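Conserved exported protein (Bacteroides fragilis, PDB 3CLW) is of unknown function but probably hydrolyses O-glycosidic bonds between sugars or in other glycosides. Local coordinates at residues H177-G189 against D224-Y237. Numbering follows the deposited sequence.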
loop_
_atom_site.group_PDB
_atom_site.type_symbol
_atom_site.label_atom_id
_atom_site.label_comp_id
_atom_site.label_asym_id
_atom_site.label_seq_id
_atom_site.Cartn_x
_atom_site.Cartn_y
_atom_site.Cartn_z
ATOM N N HIS A 177 -2.364 10.923 -14.152
ATOM C CA HIS A 177 -2.535 9.541 -14.692
ATOM C C HIS A 177 -3.181 8.685 -13.628
ATOM O O HIS A 177 -2.510 8.035 -12.864
ATOM C CB HIS A 177 -1.230 8.912 -15.180
ATOM C CG HIS A 177 -0.527 9.730 -16.217
ATOM N ND1 HIS A 177 0.838 9.688 -16.403
ATOM C CD2 HIS A 177 -0.997 10.647 -17.099
ATOM C CE1 HIS A 177 1.177 10.522 -17.369
ATOM N NE2 HIS A 177 0.081 11.115 -17.810
ATOM N N VAL A 178 -4.495 8.770 -13.544
ATOM C CA VAL A 178 -5.266 7.910 -12.681
ATOM C C VAL A 178 -5.382 6.594 -13.430
ATOM O O VAL A 178 -6.185 6.460 -14.359
ATOM C CB VAL A 178 -6.657 8.493 -12.446
ATOM C CG1 VAL A 178 -7.482 7.555 -11.525
ATOM C CG2 VAL A 178 -6.523 9.930 -11.905
ATOM N N ASN A 179 -4.549 5.634 -13.037
ATOM C CA ASN A 179 -4.447 4.386 -13.776
ATOM C C ASN A 179 -5.273 3.234 -13.202
ATOM O O ASN A 179 -5.439 2.202 -13.861
ATOM C CB ASN A 179 -2.978 3.985 -13.893
ATOM C CG ASN A 179 -2.149 5.041 -14.606
ATOM O OD1 ASN A 179 -2.603 5.644 -15.590
ATOM N ND2 ASN A 179 -0.941 5.284 -14.106
ATOM N N TYR A 180 -5.783 3.399 -11.978
ATOM C CA TYR A 180 -6.512 2.324 -11.285
ATOM C C TYR A 180 -7.690 2.877 -10.496
ATOM O O TYR A 180 -7.640 4.020 -10.011
ATOM C CB TYR A 180 -5.599 1.597 -10.311
ATOM C CG TYR A 180 -4.205 1.254 -10.839
ATOM C CD1 TYR A 180 -3.106 2.117 -10.623
ATOM C CD2 TYR A 180 -3.981 0.058 -11.527
ATOM C CE1 TYR A 180 -1.834 1.796 -11.091
ATOM C CE2 TYR A 180 -2.730 -0.271 -12.014
ATOM C CZ TYR A 180 -1.654 0.594 -11.787
ATOM O OH TYR A 180 -0.415 0.224 -12.260
ATOM N N ILE A 181 -8.753 2.085 -10.405
ATOM C CA ILE A 181 -9.927 2.393 -9.588
ATOM C C ILE A 181 -10.229 1.200 -8.733
ATOM O O ILE A 181 -10.431 0.104 -9.255
ATOM C CB ILE A 181 -11.196 2.690 -10.406
ATOM C CG1 ILE A 181 -11.091 4.029 -11.138
ATOM C CG2 ILE A 181 -12.447 2.733 -9.485
ATOM C CD1 ILE A 181 -12.024 4.163 -12.315
ATOM N N SER A 182 -10.293 1.426 -7.433
ATOM C CA SER A 182 -10.588 0.395 -6.459
ATOM C C SER A 182 -11.937 0.687 -5.775
ATOM O O SER A 182 -12.023 1.518 -4.877
ATOM C CB SER A 182 -9.418 0.283 -5.489
ATOM O OG SER A 182 -9.641 -0.735 -4.560
ATOM N N PRO A 183 -13.023 0.031 -6.248
ATOM C CA PRO A 183 -14.378 0.428 -5.818
ATOM C C PRO A 183 -14.754 -0.026 -4.403
ATOM O O PRO A 183 -15.617 0.596 -3.757
ATOM C CB PRO A 183 -15.288 -0.231 -6.877
ATOM C CG PRO A 183 -14.539 -1.497 -7.249
ATOM C CD PRO A 183 -13.059 -1.098 -7.208
ATOM N N ASN A 184 -14.097 -1.059 -3.898
ATOM C CA ASN A 184 -14.514 -1.634 -2.609
ATOM C C ASN A 184 -13.339 -1.887 -1.686
ATOM O O ASN A 184 -12.293 -2.397 -2.128
ATOM C CB ASN A 184 -15.255 -2.957 -2.832
ATOM C CG ASN A 184 -16.546 -2.785 -3.636
ATOM O OD1 ASN A 184 -16.519 -2.627 -4.872
ATOM N ND2 ASN A 184 -17.696 -2.824 -2.931
ATOM N N ASN A 185 -13.511 -1.518 -0.418
ATOM C CA ASN A 185 -12.490 -1.726 0.589
ATOM C C ASN A 185 -12.921 -2.725 1.642
ATOM O O ASN A 185 -14.038 -2.651 2.168
ATOM C CB ASN A 185 -12.178 -0.424 1.312
ATOM C CG ASN A 185 -11.089 -0.592 2.365
ATOM O OD1 ASN A 185 -9.987 -1.027 2.038
ATOM N ND2 ASN A 185 -11.381 -0.212 3.624
ATOM N N GLU A 186 -12.023 -3.636 1.970
ATOM C CA GLU A 186 -12.290 -4.645 2.994
ATOM C C GLU A 186 -13.780 -5.094 3.005
ATOM O O GLU A 186 -14.478 -4.931 3.995
ATOM C CB GLU A 186 -11.786 -4.143 4.351
ATOM C CG GLU A 186 -10.293 -3.808 4.307
ATOM C CD GLU A 186 -9.662 -3.492 5.662
ATOM O OE1 GLU A 186 -10.387 -3.310 6.646
ATOM O OE2 GLU A 186 -8.420 -3.445 5.751
ATOM N N PRO A 187 -14.261 -5.651 1.874
ATOM C CA PRO A 187 -15.678 -6.035 1.788
ATOM C C PRO A 187 -16.074 -7.210 2.711
ATOM O O PRO A 187 -17.254 -7.414 2.971
ATOM C CB PRO A 187 -15.864 -6.377 0.302
ATOM C CG PRO A 187 -14.553 -6.827 -0.144
ATOM C CD PRO A 187 -13.542 -5.974 0.626
ATOM N N ASN A 188 -15.090 -7.925 3.242
ATOM C CA ASN A 188 -15.290 -8.911 4.318
ATOM C C ASN A 188 -15.765 -8.295 5.643
ATOM O O ASN A 188 -16.349 -8.974 6.487
ATOM C CB ASN A 188 -13.964 -9.622 4.582
ATOM C CG ASN A 188 -12.831 -8.637 4.911
ATOM O OD1 ASN A 188 -12.242 -7.999 4.022
ATOM N ND2 ASN A 188 -12.527 -8.512 6.200
ATOM N N GLY A 189 -15.503 -7.010 5.838
ATOM C CA GLY A 189 -15.665 -6.399 7.145
ATOM C C GLY A 189 -17.093 -6.139 7.554
ATOM O O GLY A 189 -17.942 -5.813 6.720
ATOM N N ASP A 224 -7.732 5.203 -20.093
ATOM C CA ASP A 224 -6.696 4.210 -19.854
ATOM C C ASP A 224 -6.587 3.900 -18.358
ATOM O O ASP A 224 -5.584 4.253 -17.711
ATOM C CB ASP A 224 -5.354 4.727 -20.429
ATOM C CG ASP A 224 -4.270 3.649 -20.466
ATOM O OD1 ASP A 224 -4.602 2.449 -20.282
ATOM O OD2 ASP A 224 -3.077 3.999 -20.654
ATOM N N THR A 225 -7.630 3.264 -17.815
ATOM C CA THR A 225 -7.729 2.978 -16.382
ATOM C C THR A 225 -8.217 1.552 -16.141
ATOM O O THR A 225 -9.065 1.076 -16.870
ATOM C CB THR A 225 -8.726 3.972 -15.667
ATOM O OG1 THR A 225 -8.319 5.341 -15.889
ATOM C CG2 THR A 225 -8.762 3.710 -14.182
ATOM N N LYS A 226 -7.705 0.885 -15.106
ATOM C CA LYS A 226 -8.081 -0.476 -14.805
ATOM C C LYS A 226 -8.642 -0.678 -13.402
ATOM O O LYS A 226 -8.401 0.124 -12.487
ATOM C CB LYS A 226 -6.888 -1.394 -15.040
ATOM C CG LYS A 226 -6.520 -1.564 -16.505
ATOM C CD LYS A 226 -5.257 -2.360 -16.583
ATOM C CE LYS A 226 -4.496 -2.185 -17.905
ATOM N NZ LYS A 226 -5.279 -2.501 -19.151
ATOM N N ILE A 227 -9.376 -1.777 -13.234
ATOM C CA ILE A 227 -10.176 -2.031 -12.041
ATOM C C ILE A 227 -9.449 -2.993 -11.118
ATOM O O ILE A 227 -9.076 -4.087 -11.540
ATOM C CB ILE A 227 -11.533 -2.677 -12.403
ATOM C CG1 ILE A 227 -12.294 -1.850 -13.455
ATOM C CG2 ILE A 227 -12.366 -2.931 -11.145
ATOM C CD1 ILE A 227 -13.317 -2.714 -14.251
ATOM N N LEU A 228 -9.284 -2.589 -9.856
ATOM C CA LEU A 228 -8.574 -3.384 -8.860
ATOM C C LEU A 228 -9.490 -3.818 -7.730
ATOM O O LEU A 228 -10.154 -2.982 -7.109
ATOM C CB LEU A 228 -7.366 -2.606 -8.278
ATOM C CG LEU A 228 -6.572 -3.373 -7.197
ATOM C CD1 LEU A 228 -5.920 -4.660 -7.742
ATOM C CD2 LEU A 228 -5.537 -2.507 -6.465
ATOM N N ILE A 229 -9.489 -5.126 -7.458
ATOM C CA ILE A 229 -10.265 -5.723 -6.369
ATOM C C ILE A 229 -9.396 -6.802 -5.738
ATOM O O ILE A 229 -8.403 -7.179 -6.315
ATOM C CB ILE A 229 -11.633 -6.313 -6.912
ATOM C CG1 ILE A 229 -11.370 -7.379 -7.981
ATOM C CG2 ILE A 229 -12.507 -5.188 -7.489
ATOM C CD1 ILE A 229 -12.445 -8.422 -8.112
ATOM N N PRO A 230 -9.804 -7.381 -4.595
ATOM C CA PRO A 230 -10.937 -7.020 -3.729
ATOM C C PRO A 230 -10.616 -6.198 -2.491
ATOM O O PRO A 230 -11.546 -5.809 -1.775
ATOM C CB PRO A 230 -11.477 -8.385 -3.313
ATOM C CG PRO A 230 -10.222 -9.235 -3.231
ATOM C CD PRO A 230 -9.223 -8.687 -4.215
ATOM N N GLU A 231 -9.335 -5.952 -2.208
ATOM C CA GLU A 231 -8.953 -5.168 -1.009
ATOM C C GLU A 231 -9.482 -5.803 0.279
ATOM O O GLU A 231 -9.919 -5.091 1.217
ATOM C CB GLU A 231 -9.443 -3.710 -1.092
ATOM C CG GLU A 231 -9.069 -2.990 -2.368
ATOM C CD GLU A 231 -7.743 -2.229 -2.276
ATOM O OE1 GLU A 231 -7.503 -1.377 -3.172
ATOM O OE2 GLU A 231 -6.950 -2.470 -1.324
ATOM N N VAL A 232 -9.444 -7.133 0.333
ATOM C CA VAL A 232 -9.840 -7.833 1.571
ATOM C C VAL A 232 -8.949 -7.465 2.782
ATOM O O VAL A 232 -7.727 -7.349 2.660
ATOM C CB VAL A 232 -9.967 -9.404 1.398
ATOM C CG1 VAL A 232 -11.300 -9.778 0.645
ATOM C CG2 VAL A 232 -8.759 -10.017 0.739
ATOM N N GLY A 233 -9.573 -7.296 3.939
ATOM C CA GLY A 233 -8.844 -6.858 5.129
ATOM C C GLY A 233 -7.818 -7.824 5.680
ATOM O O GLY A 233 -6.902 -7.430 6.401
ATOM N N ASP A 234 -7.975 -9.095 5.334
ATOM C CA ASP A 234 -7.138 -10.180 5.845
ATOM C C ASP A 234 -6.902 -11.117 4.664
ATOM O O ASP A 234 -7.857 -11.462 3.935
ATOM C CB ASP A 234 -7.858 -10.892 7.016
ATOM C CG ASP A 234 -6.949 -11.873 7.785
ATOM O OD1 ASP A 234 -6.156 -12.604 7.154
ATOM O OD2 ASP A 234 -7.054 -11.937 9.029
ATOM N N MET A 235 -5.645 -11.525 4.458
ATOM C CA MET A 235 -5.300 -12.380 3.314
ATOM C C MET A 235 -6.041 -13.752 3.383
ATOM O O MET A 235 -6.069 -14.487 2.414
ATOM C CB MET A 235 -3.777 -12.580 3.216
ATOM C CG MET A 235 -2.960 -11.391 2.668
ATOM S SD MET A 235 -1.215 -11.408 3.215
ATOM C CE MET A 235 -0.499 -10.458 1.885
ATOM N N LYS A 236 -6.651 -14.076 4.522
ATOM C CA LYS A 236 -7.301 -15.398 4.681
ATOM C C LYS A 236 -8.543 -15.490 3.810
ATOM O O LYS A 236 -8.887 -16.557 3.355
ATOM C CB LYS A 236 -7.616 -15.741 6.144
ATOM C CG LYS A 236 -8.791 -14.997 6.717
ATOM C CD LYS A 236 -8.989 -15.268 8.186
ATOM C CE LYS A 236 -10.095 -14.365 8.713
ATOM N NZ LYS A 236 -10.485 -14.656 10.142
ATOM N N TYR A 237 -9.167 -14.344 3.537
ATOM C CA TYR A 237 -10.316 -14.272 2.638
ATOM C C TYR A 237 -9.967 -14.555 1.172
ATOM O O TYR A 237 -10.845 -14.627 0.329
ATOM C CB TYR A 237 -10.995 -12.925 2.794
ATOM C CG TYR A 237 -11.672 -12.773 4.126
ATOM C CD1 TYR A 237 -12.954 -13.307 4.348
ATOM C CD2 TYR A 237 -11.042 -12.105 5.181
ATOM C CE1 TYR A 237 -13.574 -13.167 5.584
ATOM C CE2 TYR A 237 -11.660 -11.961 6.396
ATOM C CZ TYR A 237 -12.920 -12.499 6.604
ATOM O OH TYR A 237 -13.533 -12.344 7.836
HETATM O O HOH W 1 -11.943 -2.966 -4.723
HETATM O O HOH W 2 -13.696 -9.779 8.874
#
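Val-178 O receives the hydroxyl of Thr-225 at OG1, 2.9 Å away, which ties the two strands together. Asn-179 O then takes the amide of Lys-226, and Ile-181 both gives its N to Lys-226 O and accepts Leu-228 N at its own O, the last bond nearly straight (174°). Beta-branched Ile-181 and Thr-225 suit this extended backbone; CD1 of the isoleucine meets CG2 of the threonine at 3.8 Å. The CB of Ser-182 points toward the other strand, and OG, swung opposite the amide nitrogen (chi1 -178°), is thereby brought up to donate to Glu-231 OE1 at 2.6 Å on the anti lone pair. A small hydroxyl fits here beside the buried carboxylate, which is also held by Arg-69, Ser-311 and His-277. Pro-183, with no N-H to leave unpaired, lays CD 3.5 Å from Leu-228 O; a water links Asn-184 N to that same oxygen where the backbones part (Asn-184 CA to Pro-230 CA 6.6 Å) before closing again. Glu-186 rests CG directly on CA of side-chain-less Gly-233 (3.5 Å), while its OE2 is hydrogen-bonded to His-277 ND1. Its Asn-Glu-Pro sequence, following the strand, is consistent with the general acid/base position of clan GH-A. Asn-188 serves twice: OD1 accepts Gly-233 N at 2.8 Å, and CB sits over the centre of the Tyr-237 ring in a CH-pi contact, 3.5 Å from the centroid. These are adjacent parallel strands of the TIM barrel: 178-182 also pairs with 125-128, 226-232 with 270-276, and helix 204-221 packs Leu-214 against Pro-183 and Ile-227.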